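N-acetylglucosaminidase (Paenibacillus barengoltzii, PDB 6INX) probably hydrolyses N-acetylglucosaminyl glycosidic bonds as a glycoside hydrolase of family 18. Local coordinates at residues I230-A235 against Q316-V321; I156-D161 against D178-M183; G196-L201 against F297-D302; A8-D13 against H29-F34; G86-A91 against L134-E139. All coordinates share one frame; numbering follows the deposited sequence.

Interaction 1: residues I230-A235 against Q316-V321; sequences IVIGAA and QELAGV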
# COMPACT_ATOMS: atom_id res chain seq x y z
N ILE A 230 13.57 2.30 19.27
CA ILE A 230 13.24 2.60 17.89
C ILE A 230 14.21 3.64 17.35
O ILE A 230 14.27 4.76 17.86
CB ILE A 230 11.79 3.06 17.73
CG1 ILE A 230 10.86 1.90 18.08
CG2 ILE A 230 11.54 3.55 16.32
CD1 ILE A 230 9.38 2.21 17.97
N VAL A 231 14.92 3.28 16.28
CA VAL A 231 15.80 4.17 15.54
C VAL A 231 15.15 4.38 14.17
O VAL A 231 14.86 3.41 13.47
CB VAL A 231 17.20 3.55 15.41
CG1 VAL A 231 18.07 4.33 14.42
CG2 VAL A 231 17.86 3.44 16.79
N ILE A 232 14.88 5.64 13.81
CA ILE A 232 14.23 5.90 12.52
C ILE A 232 15.27 6.12 11.42
O ILE A 232 16.46 6.21 11.70
CB ILE A 232 13.23 7.07 12.58
CG1 ILE A 232 13.95 8.38 12.91
CG2 ILE A 232 12.14 6.77 13.59
CD1 ILE A 232 13.11 9.64 12.65
N GLY A 233 14.82 6.19 10.17
CA GLY A 233 15.71 6.22 9.02
C GLY A 233 15.68 7.51 8.24
O GLY A 233 14.60 8.09 8.01
N ALA A 234 16.86 7.94 7.79
CA ALA A 234 17.06 9.04 6.87
C ALA A 234 17.81 8.54 5.65
O ALA A 234 18.67 7.65 5.75
CB ALA A 234 17.89 10.18 7.50
N ALA A 235 17.51 9.11 4.50
CA ALA A 235 18.06 8.67 3.24
C ALA A 235 18.93 9.77 2.66
O ALA A 235 18.47 10.91 2.52
CB ALA A 235 16.95 8.32 2.25
N GLN A 316 9.20 12.56 20.75
CA GLN A 316 8.58 11.25 20.93
C GLN A 316 9.43 10.31 21.76
O GLN A 316 8.99 9.19 22.05
CB GLN A 316 8.26 10.62 19.57
CG GLN A 316 7.34 11.46 18.70
CD GLN A 316 6.03 11.80 19.39
OE1 GLN A 316 5.54 12.94 19.31
NE2 GLN A 316 5.45 10.83 20.07
N GLU A 317 10.64 10.73 22.14
CA GLU A 317 11.52 9.96 23.01
C GLU A 317 11.93 8.63 22.37
O GLU A 317 11.93 7.58 23.01
CB GLU A 317 10.93 9.79 24.41
CG GLU A 317 10.56 11.14 25.04
CD GLU A 317 10.27 11.06 26.52
OE1 GLU A 317 10.11 9.94 27.06
OE2 GLU A 317 10.19 12.14 27.16
N LEU A 318 12.30 8.70 21.10
CA LEU A 318 12.82 7.55 20.39
C LEU A 318 14.32 7.42 20.64
O LEU A 318 14.94 8.26 21.30
CB LEU A 318 12.50 7.66 18.90
CG LEU A 318 11.03 7.92 18.57
CD1 LEU A 318 10.82 7.95 17.07
CD2 LEU A 318 10.14 6.87 19.23
N ALA A 319 14.92 6.36 20.09
CA ALA A 319 16.34 6.09 20.36
C ALA A 319 17.27 6.98 19.54
O ALA A 319 18.35 7.34 20.03
CB ALA A 319 16.66 4.62 20.10
N GLY A 320 16.91 7.31 18.31
CA GLY A 320 17.81 8.07 17.46
C GLY A 320 17.49 7.84 15.99
O GLY A 320 16.36 7.50 15.64
N VAL A 321 18.50 8.07 15.15
CA VAL A 321 18.36 8.08 13.70
C VAL A 321 19.51 7.30 13.08
O VAL A 321 20.65 7.37 13.56
CB VAL A 321 18.34 9.52 13.14
CG1 VAL A 321 18.18 9.50 11.61
CG2 VAL A 321 17.26 10.35 13.81

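Interaction 2: residues I156-D161 against D178-M183; sequences IAAGAD and DFVQLM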
# COMPACT_ATOMS: atom_id res chain seq x y z
N ILE A 156 18.49 -5.15 14.25
CA ILE A 156 17.95 -5.48 12.94
C ILE A 156 17.62 -4.18 12.22
O ILE A 156 17.44 -3.13 12.83
CB ILE A 156 16.68 -6.37 12.98
CG1 ILE A 156 15.50 -5.62 13.62
CG2 ILE A 156 16.98 -7.72 13.65
CD1 ILE A 156 14.18 -6.37 13.54
N ALA A 157 17.56 -4.28 10.90
CA ALA A 157 16.90 -3.28 10.08
C ALA A 157 15.57 -3.87 9.63
O ALA A 157 15.53 -4.98 9.08
CB ALA A 157 17.74 -2.94 8.85
N ALA A 158 14.49 -3.13 9.87
CA ALA A 158 13.14 -3.62 9.64
C ALA A 158 12.45 -2.81 8.56
O ALA A 158 12.66 -1.60 8.45
CB ALA A 158 12.33 -3.53 10.93
N GLY A 159 11.62 -3.49 7.77
CA GLY A 159 10.74 -2.79 6.85
C GLY A 159 9.73 -1.93 7.58
O GLY A 159 9.32 -2.23 8.70
N ALA A 160 9.28 -0.86 6.92
CA ALA A 160 8.57 0.18 7.64
C ALA A 160 7.06 -0.01 7.72
O ALA A 160 6.42 0.54 8.62
CB ALA A 160 8.83 1.54 6.99
N ASP A 161 6.47 -0.78 6.82
CA ASP A 161 5.02 -0.77 6.63
C ASP A 161 4.39 -2.02 7.24
O ASP A 161 5.06 -2.89 7.81
CB ASP A 161 4.70 -0.63 5.14
CG ASP A 161 3.41 0.14 4.86
OD1 ASP A 161 2.55 0.24 5.76
OD2 ASP A 161 3.26 0.61 3.72
N ASP A 178 19.30 -4.80 20.84
CA ASP A 178 19.64 -3.52 21.46
C ASP A 178 18.74 -2.41 20.94
O ASP A 178 18.32 -1.54 21.70
CB ASP A 178 21.10 -3.18 21.21
CG ASP A 178 22.05 -4.13 21.90
OD1 ASP A 178 22.44 -3.85 23.05
OD2 ASP A 178 22.39 -5.16 21.31
N PHE A 179 18.47 -2.42 19.64
CA PHE A 179 17.47 -1.53 19.07
C PHE A 179 17.01 -2.09 17.73
O PHE A 179 17.60 -3.04 17.19
CB PHE A 179 17.93 -0.07 18.96
CG PHE A 179 19.25 0.13 18.26
CD1 PHE A 179 20.40 0.37 18.99
CD2 PHE A 179 19.34 0.13 16.88
CE1 PHE A 179 21.62 0.59 18.36
CE2 PHE A 179 20.56 0.35 16.24
CZ PHE A 179 21.69 0.58 16.98
N VAL A 180 15.92 -1.51 17.23
CA VAL A 180 15.31 -1.85 15.95
C VAL A 180 15.45 -0.62 15.06
O VAL A 180 14.93 0.45 15.39
CB VAL A 180 13.82 -2.20 16.12
CG1 VAL A 180 13.17 -2.50 14.76
CG2 VAL A 180 13.66 -3.36 17.09
N GLN A 181 16.11 -0.78 13.91
CA GLN A 181 16.24 0.32 12.96
C GLN A 181 15.11 0.21 11.95
O GLN A 181 15.05 -0.74 11.17
CB GLN A 181 17.58 0.25 12.26
CG GLN A 181 18.75 0.30 13.21
CD GLN A 181 20.04 0.03 12.52
OE1 GLN A 181 20.30 -1.10 12.09
NE2 GLN A 181 20.87 1.06 12.37
N LEU A 182 14.21 1.19 11.95
CA LEU A 182 13.12 1.21 10.98
C LEU A 182 13.62 1.84 9.70
O LEU A 182 14.05 3.01 9.69
CB LEU A 182 11.91 1.97 11.52
CG LEU A 182 11.34 1.52 12.86
CD1 LEU A 182 10.10 2.35 13.17
CD2 LEU A 182 11.05 0.04 12.82
N MET A 183 13.57 1.08 8.61
CA MET A 183 14.03 1.59 7.32
C MET A 183 12.93 2.47 6.73
O MET A 183 12.20 2.10 5.81
CB MET A 183 14.39 0.43 6.40
CG MET A 183 15.72 -0.23 6.78
SD MET A 183 16.21 -1.54 5.64
CE MET A 183 14.93 -2.72 6.03
O HOH W 1 11.18 -0.17 4.75

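Interaction 3: residues G196-L201 against F297-D302; sequences GHHTNL and FISYDD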
# COMPACT_ATOMS: atom_id res chain seq x y z
N GLY A 196 5.37 9.92 -4.86
CA GLY A 196 5.18 10.34 -3.49
C GLY A 196 6.52 10.41 -2.80
O GLY A 196 7.57 10.22 -3.42
N HIS A 197 6.47 10.67 -1.50
CA HIS A 197 7.69 10.85 -0.73
C HIS A 197 8.22 9.50 -0.27
O HIS A 197 7.48 8.71 0.33
CB HIS A 197 7.36 11.68 0.51
CG HIS A 197 6.78 13.02 0.19
ND1 HIS A 197 7.44 13.95 -0.60
CD2 HIS A 197 5.60 13.59 0.54
CE1 HIS A 197 6.69 15.03 -0.71
NE2 HIS A 197 5.57 14.84 -0.03
N HIS A 198 9.51 9.24 -0.49
CA HIS A 198 10.05 7.94 -0.13
C HIS A 198 10.52 7.86 1.32
O HIS A 198 10.68 6.75 1.84
CB HIS A 198 11.10 7.47 -1.16
CG HIS A 198 12.52 7.84 -0.83
ND1 HIS A 198 13.39 6.97 -0.21
CD2 HIS A 198 13.26 8.93 -1.16
CE1 HIS A 198 14.58 7.53 -0.11
NE2 HIS A 198 14.53 8.72 -0.68
N THR A 199 10.72 9.00 1.97
CA THR A 199 11.30 9.02 3.30
C THR A 199 10.64 10.11 4.15
O THR A 199 11.29 10.81 4.93
CB THR A 199 12.83 9.07 3.21
OG1 THR A 199 13.43 8.87 4.49
CG2 THR A 199 13.34 10.37 2.56
N ASN A 200 9.32 10.22 4.03
CA ASN A 200 8.57 11.31 4.63
C ASN A 200 8.31 11.12 6.12
O ASN A 200 7.89 10.05 6.57
CB ASN A 200 7.22 11.49 3.93
CG ASN A 200 6.40 10.19 3.85
OD1 ASN A 200 6.91 9.11 3.50
ND2 ASN A 200 5.09 10.29 4.16
N LEU A 201 8.53 12.19 6.89
CA LEU A 201 8.23 12.17 8.31
C LEU A 201 6.75 11.90 8.57
O LEU A 201 6.40 11.05 9.39
CB LEU A 201 8.68 13.49 8.95
CG LEU A 201 8.44 13.57 10.45
CD1 LEU A 201 9.12 12.40 11.16
CD2 LEU A 201 8.95 14.90 11.00
N PHE A 297 9.88 13.57 -11.37
CA PHE A 297 9.62 13.83 -9.96
C PHE A 297 10.66 13.13 -9.11
O PHE A 297 10.90 11.93 -9.30
CB PHE A 297 8.22 13.30 -9.60
CG PHE A 297 7.87 13.45 -8.15
CD1 PHE A 297 8.24 12.48 -7.22
CD2 PHE A 297 7.17 14.55 -7.71
CE1 PHE A 297 7.91 12.63 -5.88
CE2 PHE A 297 6.85 14.70 -6.39
CZ PHE A 297 7.22 13.74 -5.47
N ILE A 298 11.24 13.85 -8.15
CA ILE A 298 12.33 13.35 -7.31
C ILE A 298 12.00 13.60 -5.85
O ILE A 298 11.73 14.74 -5.46
CB ILE A 298 13.66 14.04 -7.67
CG1 ILE A 298 14.06 13.66 -9.10
CG2 ILE A 298 14.75 13.66 -6.67
CD1 ILE A 298 15.27 14.43 -9.67
N SER A 299 12.03 12.54 -5.04
CA SER A 299 11.79 12.62 -3.60
C SER A 299 13.11 12.39 -2.87
O SER A 299 13.86 11.48 -3.22
CB SER A 299 10.83 11.51 -3.19
OG SER A 299 10.83 11.35 -1.79
N TYR A 300 13.38 13.18 -1.82
CA TYR A 300 14.66 13.06 -1.13
C TYR A 300 14.54 13.60 0.29
O TYR A 300 13.50 14.12 0.68
CB TYR A 300 15.78 13.75 -1.94
CG TYR A 300 15.70 15.26 -2.00
CD1 TYR A 300 14.67 15.90 -2.66
CD2 TYR A 300 16.69 16.04 -1.43
CE1 TYR A 300 14.60 17.28 -2.74
CE2 TYR A 300 16.64 17.44 -1.50
CZ TYR A 300 15.59 18.05 -2.16
OH TYR A 300 15.53 19.43 -2.24
N ASP A 301 15.62 13.45 1.06
CA ASP A 301 15.81 14.06 2.38
C ASP A 301 16.83 15.18 2.25
O ASP A 301 17.79 15.08 1.48
CB ASP A 301 16.41 13.02 3.35
CG ASP A 301 15.45 12.57 4.45
OD1 ASP A 301 14.41 13.22 4.71
OD2 ASP A 301 15.75 11.52 5.09
N ASP A 302 16.61 16.27 3.00
CA ASP A 302 17.64 17.31 3.05
C ASP A 302 17.88 17.75 4.49
O ASP A 302 17.38 17.12 5.42
CB ASP A 302 17.30 18.48 2.11
CG ASP A 302 16.06 19.27 2.53
OD1 ASP A 302 15.46 18.98 3.58
OD2 ASP A 302 15.68 20.20 1.80
O HOH W 2 10.20 13.65 -0.63

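Interaction 4: residues A8-D13 against H29-F34; sequences AGYVSD and HINIAF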
# COMPACT_ATOMS: atom_id res chain seq x y z
N ALA A 8 23.50 6.62 13.78
CA ALA A 8 24.04 5.40 13.20
C ALA A 8 24.13 5.54 11.69
O ALA A 8 23.14 5.88 11.04
CB ALA A 8 23.18 4.20 13.59
N GLY A 9 25.30 5.29 11.15
CA GLY A 9 25.48 5.40 9.72
C GLY A 9 25.80 4.07 9.07
O GLY A 9 26.71 3.36 9.52
N TYR A 10 25.07 3.72 8.01
CA TYR A 10 25.52 2.64 7.14
C TYR A 10 26.72 3.10 6.33
O TYR A 10 26.70 4.18 5.74
CB TYR A 10 24.38 2.18 6.23
CG TYR A 10 23.44 1.23 6.93
CD1 TYR A 10 23.68 -0.14 6.95
CD2 TYR A 10 22.33 1.71 7.62
CE1 TYR A 10 22.83 -1.02 7.63
CE2 TYR A 10 21.47 0.85 8.29
CZ TYR A 10 21.73 -0.51 8.29
OH TYR A 10 20.87 -1.35 8.98
N VAL A 11 27.78 2.30 6.36
CA VAL A 11 28.99 2.57 5.59
C VAL A 11 29.33 1.29 4.84
O VAL A 11 29.57 0.25 5.47
CB VAL A 11 30.16 2.98 6.49
CG1 VAL A 11 31.37 3.35 5.62
CG2 VAL A 11 29.75 4.13 7.40
N SER A 12 29.37 1.36 3.51
CA SER A 12 29.84 0.20 2.76
C SER A 12 31.30 -0.09 3.10
O SER A 12 32.07 0.80 3.46
CB SER A 12 29.70 0.46 1.26
OG SER A 12 30.71 1.33 0.80
N ASP A 13 31.67 -1.38 3.05
CA ASP A 13 33.05 -1.75 3.31
C ASP A 13 34.01 -0.95 2.43
O ASP A 13 35.09 -0.54 2.88
CB ASP A 13 33.23 -3.26 3.10
CG ASP A 13 34.69 -3.67 2.98
OD1 ASP A 13 35.45 -3.52 3.97
OD2 ASP A 13 35.08 -4.17 1.90
N HIS A 29 27.30 4.91 16.03
CA HIS A 29 27.35 3.56 15.48
C HIS A 29 27.68 3.64 13.99
O HIS A 29 27.26 4.56 13.29
CB HIS A 29 25.98 2.87 15.59
CG HIS A 29 25.56 2.56 16.99
ND1 HIS A 29 25.18 3.53 17.89
CD2 HIS A 29 25.49 1.38 17.65
CE1 HIS A 29 24.87 2.96 19.04
NE2 HIS A 29 25.05 1.66 18.93
N ILE A 30 28.42 2.64 13.52
CA ILE A 30 28.59 2.39 12.10
C ILE A 30 28.06 1.00 11.82
O ILE A 30 28.37 0.06 12.56
CB ILE A 30 30.06 2.51 11.67
CG1 ILE A 30 30.49 3.97 11.64
CG2 ILE A 30 30.28 1.86 10.31
CD1 ILE A 30 32.00 4.12 11.48
N ASN A 31 27.24 0.86 10.77
CA ASN A 31 26.78 -0.43 10.27
C ASN A 31 27.53 -0.73 8.97
O ASN A 31 27.34 -0.04 7.97
CB ASN A 31 25.28 -0.40 9.98
CG ASN A 31 24.45 0.00 11.18
OD1 ASN A 31 23.51 0.80 11.06
ND2 ASN A 31 24.77 -0.55 12.34
N ILE A 32 28.38 -1.76 8.99
CA ILE A 32 29.20 -2.06 7.82
C ILE A 32 28.39 -2.92 6.85
O ILE A 32 27.96 -4.02 7.21
CB ILE A 32 30.49 -2.78 8.23
CG1 ILE A 32 31.32 -1.90 9.16
CG2 ILE A 32 31.30 -3.11 6.99
CD1 ILE A 32 32.59 -2.59 9.61
N ALA A 33 28.25 -2.46 5.61
CA ALA A 33 27.43 -3.14 4.61
C ALA A 33 28.33 -3.77 3.54
O ALA A 33 29.13 -3.07 2.92
CB ALA A 33 26.51 -2.11 3.94
N PHE A 34 28.19 -5.09 3.31
CA PHE A 34 27.31 -6.03 4.01
C PHE A 34 28.03 -7.37 4.07
O PHE A 34 28.67 -7.77 3.09
CB PHE A 34 26.06 -6.34 3.18
CG PHE A 34 24.98 -5.30 3.23
CD1 PHE A 34 24.30 -5.04 4.40
CD2 PHE A 34 24.60 -4.63 2.07
CE1 PHE A 34 23.28 -4.09 4.44
CE2 PHE A 34 23.58 -3.68 2.10
CZ PHE A 34 22.92 -3.42 3.28

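Interaction 5: residues G86-A91 against L134-E139; sequences GRQAMA and LRTMRE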
# COMPACT_ATOMS: atom_id res chain seq x y z
N GLY A 86 20.61 -24.55 11.14
CA GLY A 86 20.93 -23.30 10.47
C GLY A 86 20.91 -22.10 11.40
O GLY A 86 21.71 -21.18 11.23
N ARG A 87 20.00 -22.10 12.38
CA ARG A 87 19.99 -21.02 13.37
C ARG A 87 21.25 -21.06 14.22
O ARG A 87 21.85 -20.02 14.51
CB ARG A 87 18.73 -21.09 14.22
CG ARG A 87 17.46 -20.83 13.42
CD ARG A 87 16.22 -20.81 14.29
NE ARG A 87 15.91 -22.08 14.94
CZ ARG A 87 15.06 -23.00 14.50
NH1 ARG A 87 14.42 -22.83 13.35
NH2 ARG A 87 14.84 -24.09 15.21
N GLN A 88 21.68 -22.26 14.62
CA GLN A 88 22.95 -22.38 15.35
C GLN A 88 24.13 -21.96 14.49
O GLN A 88 25.09 -21.35 14.99
CB GLN A 88 23.14 -23.81 15.85
CG GLN A 88 22.14 -24.29 16.90
CD GLN A 88 22.28 -23.56 18.22
OE1 GLN A 88 23.34 -23.03 18.55
NE2 GLN A 88 21.19 -23.54 19.00
N ALA A 89 24.11 -22.31 13.20
CA ALA A 89 25.21 -21.93 12.32
C ALA A 89 25.31 -20.41 12.19
O ALA A 89 26.42 -19.86 12.21
CB ALA A 89 25.05 -22.58 10.95
N MET A 90 24.17 -19.73 12.04
CA MET A 90 24.18 -18.28 11.98
C MET A 90 24.74 -17.69 13.27
O MET A 90 25.53 -16.74 13.23
CB MET A 90 22.77 -17.75 11.77
CG MET A 90 22.24 -17.96 10.35
SD MET A 90 23.09 -16.97 9.11
CE MET A 90 22.38 -15.35 9.42
N ALA A 91 24.33 -18.24 14.41
CA ALA A 91 24.81 -17.74 15.69
C ALA A 91 26.31 -17.96 15.82
O ALA A 91 27.05 -17.06 16.25
CB ALA A 91 24.07 -18.45 16.81
N LEU A 134 16.88 -14.95 15.93
CA LEU A 134 17.45 -13.86 16.71
C LEU A 134 17.72 -14.28 18.15
O LEU A 134 18.71 -13.85 18.75
CB LEU A 134 16.52 -12.64 16.67
CG LEU A 134 16.40 -11.98 15.29
CD1 LEU A 134 15.29 -10.94 15.29
CD2 LEU A 134 17.72 -11.36 14.91
N ARG A 135 16.83 -15.09 18.73
CA ARG A 135 17.07 -15.60 20.08
C ARG A 135 18.37 -16.39 20.12
O ARG A 135 19.20 -16.20 21.02
CB ARG A 135 15.90 -16.48 20.52
CG ARG A 135 16.08 -17.05 21.92
CD ARG A 135 14.99 -18.04 22.32
NE ARG A 135 13.65 -17.57 21.98
CZ ARG A 135 12.53 -18.13 22.41
NH1 ARG A 135 12.59 -19.20 23.20
NH2 ARG A 135 11.35 -17.64 22.04
N THR A 136 18.58 -17.27 19.14
CA THR A 136 19.77 -18.11 19.12
C THR A 136 21.03 -17.28 18.90
O THR A 136 22.07 -17.53 19.52
CB THR A 136 19.62 -19.15 18.00
OG1 THR A 136 18.44 -19.92 18.23
CG2 THR A 136 20.82 -20.08 17.95
N MET A 137 20.95 -16.29 18.03
CA MET A 137 22.09 -15.42 17.79
C MET A 137 22.41 -14.58 19.02
O MET A 137 23.59 -14.41 19.38
CB MET A 137 21.81 -14.52 16.59
CG MET A 137 21.73 -15.27 15.25
SD MET A 137 21.49 -14.16 13.83
CE MET A 137 22.99 -13.17 14.02
N ARG A 138 21.38 -14.05 19.69
CA ARG A 138 21.61 -13.30 20.92
C ARG A 138 22.22 -14.18 22.00
O ARG A 138 23.14 -13.76 22.70
CB ARG A 138 20.29 -12.68 21.40
CG ARG A 138 20.33 -12.17 22.84
CD ARG A 138 21.44 -11.16 23.06
NE ARG A 138 21.09 -9.88 22.49
CZ ARG A 138 21.92 -8.84 22.37
NH1 ARG A 138 23.17 -8.94 22.79
NH2 ARG A 138 21.48 -7.72 21.83
N GLU A 139 21.74 -15.42 22.13
CA GLU A 139 22.31 -16.33 23.12
C GLU A 139 23.80 -16.55 22.87
O GLU A 139 24.60 -16.51 23.81
CB GLU A 139 21.54 -17.65 23.11
CG GLU A 139 20.20 -17.54 23.80
CD GLU A 139 19.26 -18.69 23.49
OE1 GLU A 139 19.57 -19.49 22.58
OE2 GLU A 139 18.20 -18.79 24.14
O HOH W 3 17.19 -22.09 17.49
O HOH W 4 23.70 -20.54 20.26
O HOH W 5 19.77 -21.90 21.11

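Interaction 1: residues I230-A235 against Q316-V321
Ile232 holds CG1 between its backbone N and carbonyl carbon (chi1 64°), and Val321 has CG2 anti to its carbonyl carbon, beside the backbone N. These torsions bring Ile232 CG1 to 4.0 Å from Val321 CG2. The other branch, Ile232 CG2, is anti to its carbonyl carbon and meets Leu318 CD1 at 3.9 Å, the two side chains crossing at about a right angle. Val231 points to the opposite face of the sheet, where its CG2 touches Ala319 CB at 3.7 Å while CG1 lies 3.6 Å from Val321 C. The backbones are joined by Ala319 N to Ile230 O, 2.8 Å, and Ile232 N to Gly320 O, 3.0 Å. In both bonds the donor is tilted out of the carbonyl plane. Gly320 N is buried without a partner. At Gly320's backbone angles a side chain would collide with the carbonyl oxygen of Ala319. Just upstream, Glu317 with positive phi ends helix 303-316 in a Schellman motif, turning the chain toward its strand. Helices 213-222 and 303-316 cover the side bearing Ile232, Leu318 and Val321, whereas Val231 packs on Phe179. Parallel pairing in the register Ile232 with Val321, with helices outside, is typical of the beta/alpha (TIM) barrel, and here the last strand of the barrel, 320-324, meets strand 230-235.

Interaction 2: residues I156-D161 against D178-M183
Met183 lies along the backbone of Ala157 to Gly159 where two neighbouring parallel strands of the TIM barrel, 153-159 and 179-183, meet at an angle of 38°. Its CB sits 3.4 Å from Ala158 O, the acceptor of its own backbone N-H. CG stays beside that oxygen and also nears Ala157 CB. SD passes Ala157 CB at 3.8 Å. A bend at chi3 (-68°) then turns the methyl back, and CE ends 3.5 Å from Ala158 C, close to Gly159 N. The thioether thus folds over a peptide group instead of reaching past it, on the face shared with Ala157 and Gln181; Met183 also touches Glu111, which by sequence closes the DxxDxDxE motif of family 18 and in relatives is the proton donor. Gln181 packs CB and CG against Ile156 O, and its NE2 is hydrogen-bonded to Asn31 OD1. On the other face, Val180 CG1 contacts both Ile156 CG1 and Ala158 CB, and helix 213-222 covers Ala158 and Leu182. Three nearly straight backbone bonds set the register: Gln181 N to Ile156 O, Ala158 N to Gln181 O (2.8 Å), and Met183 N to Ala158 O, each donor lying nearly along the C=O axis. The two segments are also bridged by one water, which accepts from Ala160 N at 3.0 Å and donates to Met183 O at 2.7 Å.

Interaction 3: residues G196-L201 against F297-D302
Ser299 OG accepts the backbone N-H of His198 in a nearly straight bond of 2.8 Å (167°). OG stands anti to its own backbone N (chi1 166°), which turns the hydroxyl toward the loop 196-201. A water adds a second link, 2.7 Å from Ser299 OG and 2.8 Å from His197 ND1. The His198 ring meets the strand by its edge, CD2 lying 3.3 Å from Ser299 O. Thr199 CG2 lies over one face of that ring, toward its rim, and also packs 3.6 Å from Asp301 CG. At the other end, Phe297 presents its ring edge to Gly196 O, with CE1 at 3.5 Å; that buried oxygen has no hydrogen-bond partner. A second shell fixes these groups. His198 is held at both nitrogens, ND1 by Asp186 N and NE2 by Tyr237 O, and His197 NE2 reaches Asp283. Asp301 is gripped by Lys309 and Ser305, and Thr199 OG1 by Lys309 and Thr184 O. An alanine at Ser299 would probably leave His198 N without its acceptor and the water with one link fewer across the contact. The contact joins the loop after barrel strand 179-183 to the five-stranded antiparallel sheet inserted between the last two barrel strands, as in many family 18 enzymes. The bonds at His198 are consistent with a proton on NE2 and none on ND1, a neutral ring serving as donor and acceptor between barrel and insertion.

Interaction 4: residues A8-D13 against H29-F34
Tyr10 and Asn31 face each other across the first two barrel strands, 6-12 and 29-38, of a right-handed beta-alpha-beta unit. Five backbone hydrogen bonds join the strands: Gly9 N to His29 O, Asn31 N to Gly9 O (2.8 Å), Val11 N to Asn31 O, Ala33 N to Val11 O, and Asp13 N to Ala33 O (3.1 Å). They alternate regularly between the parallel strands, and CA-H...O contacts accompany them, as from Tyr10 CA to Asn31 O. The aromatic contact is a CH-pi interaction: Asn31 CB lies 3.7 Å from the centroid of the Tyr10 ring, over its face. Asn31 OD1 is above the same ring toward its rim, 3.4 Å from Tyr10 CE2, with ring and amide planes 55° apart. Tyr10 CG is anti to its carbonyl carbon (chi1 -81°), which swings the ring along the strand face toward Asn31. Beyond Asn31, a cis peptide bond precedes Phe34, whose ring covers Ala33 CB. Apolar packing occupies the other face, where Val11 CG2 meets Ile30 CG2 at 3.7 Å. Of the polar ends, Tyr10 OH is hydrogen-bonded to Asp107 OD2, in the DxxDxDxE motif, and Asn31 OD1 to Gln181 NE2. A leucine in place of Tyr10 would probably leave Asp107 without this hydroxyl and Asn31 CB without its aromatic face. The face of Val11, Ile30 and Ile32 is apolar, while the inward face gives Asp107 a hydroxyl partner and links Asn31 to Gln181, consistent with holding that aspartate in place.

Interaction 5: residues G86-A91 against L134-E139
Two helices of the outer layer of the TIM barrel, 84-100 and 126-148, pack here side by side through Ala91, Thr136 and Met137, running the same way at 39° with axes 8.3 Å apart. Small side chains permit the close approach: Ala91 CB lies 3.5 Å from Thr136 O and also touches Met137 CA. Met137 keeps CG beside its backbone N (chi1 -68°) and runs along Ala91, its SD reaching Met90 CB at 4.3 Å. Thr136 sets its methyl against the neighbouring helix, CG2 3.6 Å from Arg87 O; the Gln88 side chain crosses that of Thr136 at about a right angle, NE2 nearest the methyl. No direct hydrogen bond links the segments; waters join their polar groups. One water receives from Gln88 NE2, a weak bond, and donates to Glu139 OE1; Gln88 NE2 is also bonded to Glu84. Met90 packs on helix 77-81, and Met137 on Leu154 of barrel strand 153-159. Arg87 bonds Ala81 O through NH1 and Glu84, in a salt bridge, through NH2. Thr136 OG1, already bonded to Leu132 O of its own helix, takes a second bond from a water in the plane of the Arg87 guanidinium, 2.6 Å from Thr136 OG1 and 2.9 Å from Arg87 NE.

Overall arrangement
Interactions 1, 2 and 4 belong to one curled barrel sheet. Interaction 2 joins interaction 1 through Val231 O to Leu182 N, 2.8 Å, and interaction 1 joins interaction 4 through Val321 O to Ala8 N, 3.0 Å. Across the barrel interior, Gln181 NE2 meets Asn31 OD1 at 3.0 Å, tying interactions 2 and 4 beside Asp107 of the DxxDxDxE motif, the probable active-site region. Interaction 3 lies toward the inserted sheet, its centre about 17 Å from that of interaction 1, and Asp301 OD2 reaches Ala235 N. Interaction 5 is outside, its centre about 36 Å from that of interaction 3, but bound to interaction 2 by the Arg138-Asp178 salt bridge.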